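Local structure of sulfite dehydrogenase (Paracoccus pantotrophus, 2XTS) at residues His32-Ser35 / His36-Arg39; Ile65-Gln68 / Gly69-Phe72; Glu238-Glu241 / Glu242-Tyr246. The protein probably oxidises protein-bound sulfane sulfur at a molybdenum-molybdopterin centre and passes the electrons to heme c, as the molybdenum-carrying chain of the SoxCD complex. All blocks are in the same frame, centred on the assembly; numbering follows the deposited sequence.

How the contacts relate
Three short turns of one chain come in series, and together they run from the subunit boundary to the redox centres. Contacts 1 and 2, in the loops before strands 52-53 and 74-75, have centres 12 Å apart and touch: R39 NH1 is 2.9 Å from A71 O, probably a hydrogen bond. Both also meet the second subunit. Contact 2 ends on the molybdopterin. Contact 3 follows strand 227-233, its centre 27 Å from that of contact 2, and reaches the molybdenum and the heme c. Contacts 1 and 3 have centres 36 Å apart, so the boundary with the second copy at contact 1 lies far from the heme, whereas both touch the cytochrome chain.

Contact 1: His32-Ser35 / His36-Arg39; sequences HFES and HVKR
H36 turns its imidazole back alongside the carboxylate of E34, its edge toward F33 O. Its CG sits between backbone N and carbonyl carbon (chi1 56°), a rotation that brings the ring edge to the main chain, with CE1 3.4 Å from F33 O and near the ring plane. Water joins both ring nitrogens to the preceding residues. One molecule lies 2.8 Å from H36 ND1 and bonds weakly to F33 O; another lies 2.8 Å from H36 NE2 and donates to E34 OE1. The carboxylate and the imidazole, side by side with planes 61° apart, are bridged by that second water, OE1 and NE2 not being in direct contact. E34 OE2 is held separately, by K84 and Y209 of the second subunit. V37 then closes a type I beta turn: its N donates to E34 O over 3.0 Å, nearly straight at the hydrogen but from above the carbonyl plane. A further water donates to E34 O and to V37 O, so the turn is clasped twice. The CG2 branch of V37 comes within 3.7 Å of E34 OE1 and also lies over one face of the H36 ring, near its rim. K38 follows with an extended chain that passes alongside the turn, CD lying 3.4 Å from S35 O. The whole turn belongs to the long loop between helix 6-9 and strand 52-53. There V37 packs on P57 and A60, K38 O accepts from Q137 of helix 136-140, F33 meets Y209 of the second subunit, and H36 rests on P197 of the cytochrome chain.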
loop_
_atom_site.group_PDB
_atom_site.type_symbol
_atom_site.label_atom_id
_atom_site.label_comp_id
_atom_site.label_asym_id
_atom_site.label_seq_id
_atom_site.Cartn_x
_atom_site.Cartn_y
_atom_site.Cartn_z
ATOM N N HIS A 32 -10.062 5.264 -14.131
ATOM C CA HIS A 32 -9.480 6.195 -15.079
ATOM C C HIS A 32 -9.647 7.640 -14.638
ATOM O O HIS A 32 -8.857 8.490 -15.012
ATOM C CB HIS A 32 -10.020 5.938 -16.495
ATOM C CG HIS A 32 -11.430 6.368 -16.698
ATOM N ND1 HIS A 32 -12.500 5.523 -16.529
ATOM C CD2 HIS A 32 -11.941 7.560 -17.074
ATOM C CE1 HIS A 32 -13.617 6.185 -16.779
ATOM N NE2 HIS A 32 -13.304 7.421 -17.119
ATOM N N PHE A 33 -10.652 7.925 -13.822
ATOM C CA PHE A 33 -10.864 9.290 -13.320
ATOM C C PHE A 33 -9.740 9.799 -12.441
ATOM O O PHE A 33 -9.665 10.995 -12.123
ATOM C CB PHE A 33 -12.168 9.416 -12.508
ATOM C CG PHE A 33 -13.398 8.941 -13.212
ATOM C CD1 PHE A 33 -13.891 9.611 -14.307
ATOM C CD2 PHE A 33 -14.092 7.855 -12.727
ATOM C CE1 PHE A 33 -15.061 9.171 -14.924
ATOM C CE2 PHE A 33 -15.237 7.423 -13.324
ATOM C CZ PHE A 33 -15.723 8.077 -14.426
ATOM N N GLU A 34 -8.905 8.870 -11.982
ATOM C CA GLU A 34 -7.773 9.178 -11.108
ATOM C C GLU A 34 -6.442 9.261 -11.854
ATOM O O GLU A 34 -5.376 9.167 -11.256
ATOM C CB GLU A 34 -7.725 8.166 -9.957
ATOM C CG GLU A 34 -8.957 8.265 -9.039
ATOM C CD GLU A 34 -9.074 9.612 -8.313
ATOM O OE1 GLU A 34 -8.060 10.048 -7.758
ATOM O OE2 GLU A 34 -10.184 10.203 -8.286
ATOM N N SER A 35 -6.500 9.530 -13.152
ATOM C CA SER A 35 -5.298 9.491 -13.991
ATOM C C SER A 35 -4.245 10.516 -13.634
ATOM O O SER A 35 -3.084 10.308 -13.927
ATOM C CB SER A 35 -5.696 9.638 -15.448
ATOM O OG SER A 35 -6.226 10.912 -15.708
ATOM N N HIS A 36 -4.657 11.601 -12.993
ATOM C CA HIS A 36 -3.726 12.650 -12.527
ATOM C C HIS A 36 -2.859 12.221 -11.341
ATOM O O HIS A 36 -1.925 12.918 -10.975
ATOM C CB HIS A 36 -4.496 13.943 -12.149
ATOM C CG HIS A 36 -5.561 13.714 -11.128
ATOM N ND1 HIS A 36 -6.701 12.991 -11.408
ATOM C CD2 HIS A 36 -5.615 14.017 -9.808
ATOM C CE1 HIS A 36 -7.434 12.899 -10.310
ATOM N NE2 HIS A 36 -6.795 13.505 -9.325
ATOM N N VAL A 37 -3.200 11.117 -10.690
ATOM C CA VAL A 37 -2.436 10.592 -9.574
ATOM C C VAL A 37 -1.394 9.628 -10.129
ATOM O O VAL A 37 -1.613 8.428 -10.206
ATOM C CB VAL A 37 -3.352 9.958 -8.508
ATOM C CG1 VAL A 37 -2.545 9.549 -7.281
ATOM C CG2 VAL A 37 -4.455 10.945 -8.089
ATOM N N LYS A 38 -0.281 10.189 -10.590
ATOM C CA LYS A 38 0.755 9.454 -11.289
ATOM C C LYS A 38 2.065 10.160 -11.077
ATOM O O LYS A 38 2.100 11.286 -10.587
ATOM C CB LYS A 38 0.434 9.389 -12.779
ATOM C CG LYS A 38 0.360 10.754 -13.459
ATOM C CD LYS A 38 0.158 10.600 -14.947
ATOM C CE LYS A 38 -0.151 11.935 -15.607
ATOM N NZ LYS A 38 -0.247 11.776 -17.093
ATOM N N ARG A 39 3.145 9.482 -11.446
ATOM C CA ARG A 39 4.456 10.094 -11.414
ATOM C C ARG A 39 4.561 11.110 -12.525
ATOM O O ARG A 39 4.075 10.876 -13.630
ATOM C CB ARG A 39 5.551 9.077 -11.636
ATOM C CG ARG A 39 5.586 7.981 -10.648
ATOM C CD ARG A 39 5.997 6.680 -11.390
ATOM N NE ARG A 39 6.384 5.710 -10.439
ATOM C CZ ARG A 39 6.550 4.418 -10.658
ATOM N NH1 ARG A 39 6.963 3.733 -9.634
ATOM N NH2 ARG A 39 6.303 3.824 -11.834
HETATM O O HOH W 1 -7.735 13.007 -14.036
HETATM O O HOH W 2 -3.897 6.990 -10.407
HETATM O O HOH W 3 -8.086 12.644 -7.003
#

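Contact 2: Ile65-Gln68 / Gly69-Phe72; sequences ITPQ and GCAF. With MTE (phosphonic acidmono-(2-amino-5,6-dimercapto-4-oxo-3,7,8a,9,10,10a-hexahydro-4H-8-oxa-1,3,9,10-tetraaza-anthracen-7-ylmethyl)ester), chain E.
P67 O receives the N-H of C70 at 3.0 Å, a bond bent to 145° at the hydrogen, with the donor well above the carbonyl plane. One residue further on, A71 N makes a weak bond of 3.4 Å to Q68 O, so two tight turns overlap along the chain, with G69 in the middle of both. The C70 side chain fits the first turn: SG stands between its backbone N and carbonyl carbon (chi1 61°) and is thereby laid against the P67 ring, 4.0 Å from CB and about as far from CG and CD. On another flank the methyl CG2 of T66 meets CB of A71 at 3.8 Å. The polar ends turn to other partners, T66 OG1 to the backbone N of N145, and the Q68 amide to N199 and E201. Beyond the turn, F72 carries the chain to the cofactor. The molybdopterin phosphate oxygen O1P lies 3.2 Å above the F72 ring plane, over its centre, and H144 meets the ring too. The same O1P is 2.7 Å from F72 O. Molybdopterin is also hydrogen-bonded to K225, R212, H144 and the backbone of R74. The two overlapping turns lead into the cofactor pocket of an oxidoreductase molybdopterin-binding domain, where the approach of O1P places F72 at the phosphate end.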
loop_
_atom_site.group_PDB
_atom_site.type_symbol
_atom_site.label_atom_id
_atom_site.label_comp_id
_atom_site.label_asym_id
_atom_site.label_seq_id
_atom_site.Cartn_x
_atom_site.Cartn_y
_atom_site.Cartn_z
ATOM N N ILE A 65 0.763 5.759 3.605
ATOM C CA ILE A 65 1.316 4.724 2.736
ATOM C C ILE A 65 1.320 5.215 1.302
ATOM O O ILE A 65 0.284 5.644 0.796
ATOM C CB ILE A 65 0.461 3.430 2.831
ATOM C CG1 ILE A 65 0.556 2.818 4.236
ATOM C CG2 ILE A 65 0.862 2.418 1.764
ATOM C CD1 ILE A 65 1.922 2.357 4.631
ATOM N N THR A 66 2.474 5.181 0.629
ATOM C CA THR A 66 2.514 5.593 -0.766
ATOM C C THR A 66 2.171 4.403 -1.657
ATOM O O THR A 66 2.806 3.361 -1.534
ATOM C CB THR A 66 3.934 6.071 -1.179
ATOM O OG1 THR A 66 4.472 6.979 -0.199
ATOM C CG2 THR A 66 3.869 6.759 -2.565
ATOM N N PRO A 67 1.199 4.559 -2.586
ATOM C CA PRO A 67 0.971 3.449 -3.537
ATOM C C PRO A 67 2.210 3.225 -4.370
ATOM O O PRO A 67 2.723 4.149 -4.961
ATOM C CB PRO A 67 -0.207 3.947 -4.385
ATOM C CG PRO A 67 -0.795 5.055 -3.614
ATOM C CD PRO A 67 0.316 5.706 -2.884
ATOM N N GLN A 68 2.701 2.006 -4.416
ATOM C CA GLN A 68 3.976 1.759 -5.016
ATOM C C GLN A 68 3.991 2.045 -6.506
ATOM O O GLN A 68 5.041 2.402 -7.040
ATOM C CB GLN A 68 4.512 0.362 -4.676
ATOM C CG GLN A 68 3.536 -0.770 -4.808
ATOM C CD GLN A 68 2.747 -1.099 -3.548
ATOM O OE1 GLN A 68 2.401 -0.214 -2.762
ATOM N NE2 GLN A 68 2.481 -2.376 -3.347
ATOM N N GLY A 69 2.853 1.937 -7.174
ATOM C CA GLY A 69 2.810 2.260 -8.576
ATOM C C GLY A 69 3.038 3.724 -8.912
ATOM O O GLY A 69 3.394 4.036 -10.046
ATOM N N CYS A 70 2.798 4.625 -7.962
ATOM C CA CYS A 70 3.125 6.032 -8.204
ATOM C C CYS A 70 4.186 6.598 -7.281
ATOM O O CYS A 70 4.395 7.798 -7.232
ATOM C CB CYS A 70 1.896 6.920 -8.156
ATOM S SG CYS A 70 0.990 6.982 -6.618
ATOM N N ALA A 71 4.895 5.722 -6.590
ATOM C CA ALA A 71 6.008 6.099 -5.737
ATOM C C ALA A 71 7.210 6.455 -6.609
ATOM O O ALA A 71 7.556 5.721 -7.550
ATOM C CB ALA A 71 6.341 4.975 -4.787
ATOM N N PHE A 72 7.845 7.586 -6.302
ATOM C CA PHE A 72 8.897 8.125 -7.163
ATOM C C PHE A 72 10.024 7.146 -7.408
ATOM O O PHE A 72 10.264 6.219 -6.616
ATOM C CB PHE A 72 9.481 9.447 -6.630
ATOM C CG PHE A 72 10.601 9.294 -5.627
ATOM C CD1 PHE A 72 10.396 8.816 -4.358
ATOM C CD2 PHE A 72 11.885 9.668 -5.973
ATOM C CE1 PHE A 72 11.441 8.695 -3.469
ATOM C CE2 PHE A 72 12.913 9.553 -5.087
ATOM C CZ PHE A 72 12.713 9.074 -3.840
HETATM N N1 MTE E . 20.466 2.201 -6.164
HETATM C C2 MTE E . 21.075 1.895 -7.304
HETATM N N2 MTE E . 21.610 0.663 -7.443
HETATM N N3 MTE E . 21.154 2.764 -8.330
HETATM C C4 MTE E . 20.632 4.023 -8.266
HETATM O O4 MTE E . 20.736 4.764 -9.266
HETATM N N5 MTE E . 19.480 5.706 -6.804
HETATM C C6 MTE E . 19.437 6.048 -5.401
HETATM C C7 MTE E . 18.795 4.999 -4.508
HETATM N N8 MTE E . 19.366 3.704 -4.774
HETATM C C9 MTE E . 19.979 4.438 -7.041
HETATM C C10 MTE E . 19.932 3.443 -5.963
HETATM C "C1'" MTE E . 18.773 7.387 -5.135
HETATM S "S1'" MTE E . 19.652 8.853 -5.511
HETATM C "C2'" MTE E . 17.559 7.477 -4.543
HETATM S "S2'" MTE E . 16.879 8.984 -4.070
HETATM C "C3'" MTE E . 16.787 6.209 -4.245
HETATM O "O3'" MTE E . 17.397 5.009 -4.747
HETATM C "C4'" MTE E . 15.413 6.276 -4.886
HETATM O "O4'" MTE E . 14.658 5.110 -4.530
HETATM P P MTE E . 13.374 4.803 -5.441
HETATM O O1P MTE E . 12.529 6.088 -5.194
HETATM O O2P MTE E . 13.761 4.714 -6.881
HETATM O O3P MTE E . 12.745 3.599 -4.830
#

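Contact 3: Glu238-Glu241 / Glu242-Tyr246; sequences ESRE and ETSKY. With HEC (heme c), chain K; 2MO (molybdenum (IV)oxide), chain F.
R240 leaves the chain with CG anti to its N (chi1 -172°) and bends at chi2, while S244 extends OG likewise anti to its N; the two therefore converge on one heme c propionate. Its O1A takes three bonds, from R240 NE, from R240 NH2 and, shortest at 2.7 Å, from S244 OG. The guanidinium spans to the second propionate as well, R240 NH2 reaching O1D at 3.0 Å and NH1 adding a weaker bond. NH1 is meanwhile tied to E241 OE2 by a 2.6 Å salt bridge lying close to the guanidinium plane. K245 covers one face of that group, with CG 3.8 Å above its centre. With its edge bonded to three carboxylates, the arginine can hardly rotate.

The backbone that carries these groups is itself tightly hydrogen-bonded. S239 O accepts E242 N (3.0 Å) and T243 OG1 (2.8 Å) from opposite faces of its plane, K245 N meets R240 O almost end-on, and E242 OE2, also bonded to S182, takes S239 N. E241 has a second role: OE1 lies 3.1 Å from CE2 of Y246, at the edge of that ring. Y246 in turn gives its hydroxyl hydrogen to the molybdenum oxide oxygen OT2. S244 packs on W83 of the cytochrome chain, and S51 and H76 bond the heme too. Close contacts thus run from the molybdenum centre through Y246, E241 and R240 to the heme propionates and might serve electron transfer; R240, with K245 nearby, would offset part of the negative charge of E241 and both propionates.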
loop_
_atom_site.group_PDB
_atom_site.type_symbol
_atom_site.label_atom_id
_atom_site.label_comp_id
_atom_site.label_asym_id
_atom_site.label_seq_id
_atom_site.Cartn_x
_atom_site.Cartn_y
_atom_site.Cartn_z
ATOM N N GLU A 238 34.791 6.413 -0.153
ATOM C CA GLU A 238 34.759 7.766 -0.749
ATOM C C GLU A 238 34.522 7.642 -2.249
ATOM O O GLU A 238 35.279 8.115 -3.108
ATOM C CB GLU A 238 35.987 8.601 -0.400
ATOM C CG GLU A 238 36.270 8.646 1.096
ATOM C CD GLU A 238 35.367 9.565 1.890
ATOM O OE1 GLU A 238 34.159 9.671 1.596
ATOM O OE2 GLU A 238 35.896 10.172 2.837
ATOM N N SER A 239 33.438 6.954 -2.542
ATOM C CA SER A 239 32.975 6.740 -3.885
ATOM C C SER A 239 32.370 7.992 -4.523
ATOM O O SER A 239 32.181 9.019 -3.869
ATOM C CB SER A 239 31.937 5.645 -3.848
ATOM O OG SER A 239 30.831 6.126 -3.099
ATOM N N ARG A 240 32.067 7.912 -5.808
ATOM C CA ARG A 240 31.537 9.065 -6.547
ATOM C C ARG A 240 30.292 9.652 -5.884
ATOM O O ARG A 240 30.137 10.881 -5.804
ATOM C CB ARG A 240 31.288 8.660 -8.005
ATOM C CG ARG A 240 30.913 9.786 -8.958
ATOM C CD ARG A 240 29.438 10.032 -9.093
ATOM N NE ARG A 240 29.207 11.025 -10.115
ATOM C CZ ARG A 240 28.061 11.210 -10.764
ATOM N NH1 ARG A 240 26.996 10.479 -10.486
ATOM N NH2 ARG A 240 27.984 12.136 -11.695
ATOM N N GLU A 241 29.421 8.762 -5.425
ATOM C CA GLU A 241 28.172 9.182 -4.812
ATOM C C GLU A 241 28.283 9.657 -3.365
ATOM O O GLU A 241 27.273 9.859 -2.699
ATOM C CB GLU A 241 27.067 8.132 -4.971
ATOM C CG GLU A 241 26.738 7.811 -6.455
ATOM C CD GLU A 241 26.307 8.984 -7.342
ATOM O OE1 GLU A 241 26.006 10.066 -6.839
ATOM O OE2 GLU A 241 26.279 8.814 -8.584
ATOM N N GLU A 242 29.507 9.859 -2.887
ATOM C CA GLU A 242 29.699 10.498 -1.602
ATOM C C GLU A 242 30.845 11.482 -1.604
ATOM O O GLU A 242 31.237 11.963 -0.553
ATOM C CB GLU A 242 29.798 9.463 -0.486
ATOM C CG GLU A 242 30.986 8.544 -0.595
ATOM C CD GLU A 242 30.820 7.182 0.091
ATOM O OE1 GLU A 242 29.708 6.873 0.590
ATOM O OE2 GLU A 242 31.823 6.418 0.074
ATOM N N THR A 243 31.292 11.868 -2.804
ATOM C CA THR A 243 32.363 12.850 -2.990
ATOM C C THR A 243 31.887 13.907 -3.989
ATOM O O THR A 243 31.554 15.039 -3.625
ATOM C CB THR A 243 33.696 12.186 -3.460
ATOM O OG1 THR A 243 33.455 11.377 -4.630
ATOM C CG2 THR A 243 34.292 11.307 -2.361
ATOM N N SER A 244 31.820 13.535 -5.253
ATOM C CA SER A 244 31.266 14.405 -6.266
ATOM C C SER A 244 29.828 14.794 -5.937
ATOM O O SER A 244 29.449 15.952 -6.055
ATOM C CB SER A 244 31.308 13.717 -7.629
ATOM O OG SER A 244 30.750 14.555 -8.624
ATOM N N LYS A 245 29.039 13.795 -5.557
ATOM C CA LYS A 245 27.622 13.956 -5.267
ATOM C C LYS A 245 27.370 13.654 -3.799
ATOM O O LYS A 245 28.208 13.062 -3.112
ATOM C CB LYS A 245 26.824 13.042 -6.181
ATOM C CG LYS A 245 27.131 13.277 -7.662
ATOM C CD LYS A 245 26.739 14.676 -8.154
ATOM C CE LYS A 245 26.944 14.773 -9.646
ATOM N NZ LYS A 245 26.435 16.037 -10.189
ATOM N N TYR A 246 26.236 14.135 -3.308
ATOM C CA TYR A 246 25.795 13.966 -1.914
ATOM C C TYR A 246 26.853 14.495 -0.947
ATOM O O TYR A 246 27.055 13.993 0.155
ATOM C CB TYR A 246 25.278 12.542 -1.617
ATOM C CG TYR A 246 24.324 12.137 -2.705
ATOM C CD1 TYR A 246 23.046 12.659 -2.764
ATOM C CD2 TYR A 246 24.746 11.329 -3.746
ATOM C CE1 TYR A 246 22.182 12.329 -3.832
ATOM C CE2 TYR A 246 23.914 11.015 -4.804
ATOM C CZ TYR A 246 22.662 11.516 -4.861
ATOM O OH TYR A 246 21.909 11.210 -5.973
HETATM FE FE HEC K . 30.757 9.913 -18.462
HETATM C CHA HEC K . 29.598 11.100 -15.499
HETATM C CHB HEC K . 33.917 9.859 -17.188
HETATM C CHC HEC K . 31.830 8.419 -21.267
HETATM C CHD HEC K . 27.790 10.559 -19.927
HETATM N NA HEC K . 31.595 10.386 -16.693
HETATM C C1A HEC K . 30.939 10.921 -15.610
HETATM C C2A HEC K . 31.897 11.237 -14.574
HETATM C C3A HEC K . 33.100 10.888 -15.054
HETATM C C4A HEC K . 32.920 10.350 -16.383
HETATM C CMA HEC K . 34.477 10.994 -14.363
HETATM C CAA HEC K . 31.546 11.863 -13.199
HETATM C CBA HEC K . 31.386 13.379 -13.305
HETATM C CGA HEC K . 31.139 14.034 -11.977
HETATM O O1A HEC K . 30.504 13.438 -11.104
HETATM O O2A HEC K . 31.659 15.166 -11.841
HETATM N NB HEC K . 32.498 9.225 -19.088
HETATM C C1B HEC K . 33.715 9.267 -18.417
HETATM C C2B HEC K . 34.680 8.473 -19.148
HETATM C C3B HEC K . 34.112 8.098 -20.302
HETATM C C4B HEC K . 32.738 8.535 -20.265
HETATM C CMB HEC K . 36.159 8.365 -18.725
HETATM C CAB HEC K . 34.708 7.243 -21.411
HETATM C CBB HEC K . 35.293 5.933 -20.812
HETATM N NC HEC K . 29.935 9.562 -20.275
HETATM C C1C HEC K . 30.571 8.962 -21.318
HETATM C C2C HEC K . 29.681 8.933 -22.451
HETATM C C3C HEC K . 28.542 9.528 -22.073
HETATM C C4C HEC K . 28.719 9.973 -20.717
HETATM C CMC HEC K . 30.017 8.295 -23.816
HETATM C CAC HEC K . 27.263 9.863 -22.840
HETATM C CBC HEC K . 26.623 8.851 -23.721
HETATM N ND HEC K . 29.015 10.677 -17.816
HETATM C C1D HEC K . 27.860 10.742 -18.571
HETATM C C2D HEC K . 26.740 11.119 -17.749
HETATM C C3D HEC K . 27.293 11.254 -16.387
HETATM C C4D HEC K . 28.694 10.992 -16.502
HETATM C CMD HEC K . 25.266 11.257 -18.106
HETATM C CAD HEC K . 26.489 11.607 -15.148
HETATM C CBD HEC K . 25.973 10.322 -14.508
HETATM C CGD HEC K . 25.216 10.560 -13.232
HETATM O O1D HEC K . 25.241 11.696 -12.691
HETATM O O2D HEC K . 24.669 9.573 -12.703
HETATM MO MO 2MO F . 18.575 10.625 -4.366
HETATM O OT1 2MO F . 19.368 10.860 -2.774
HETATM O OT2 2MO F . 19.421 11.654 -5.801
HETATM O O HOH W 4 33.333 12.180 0.990
#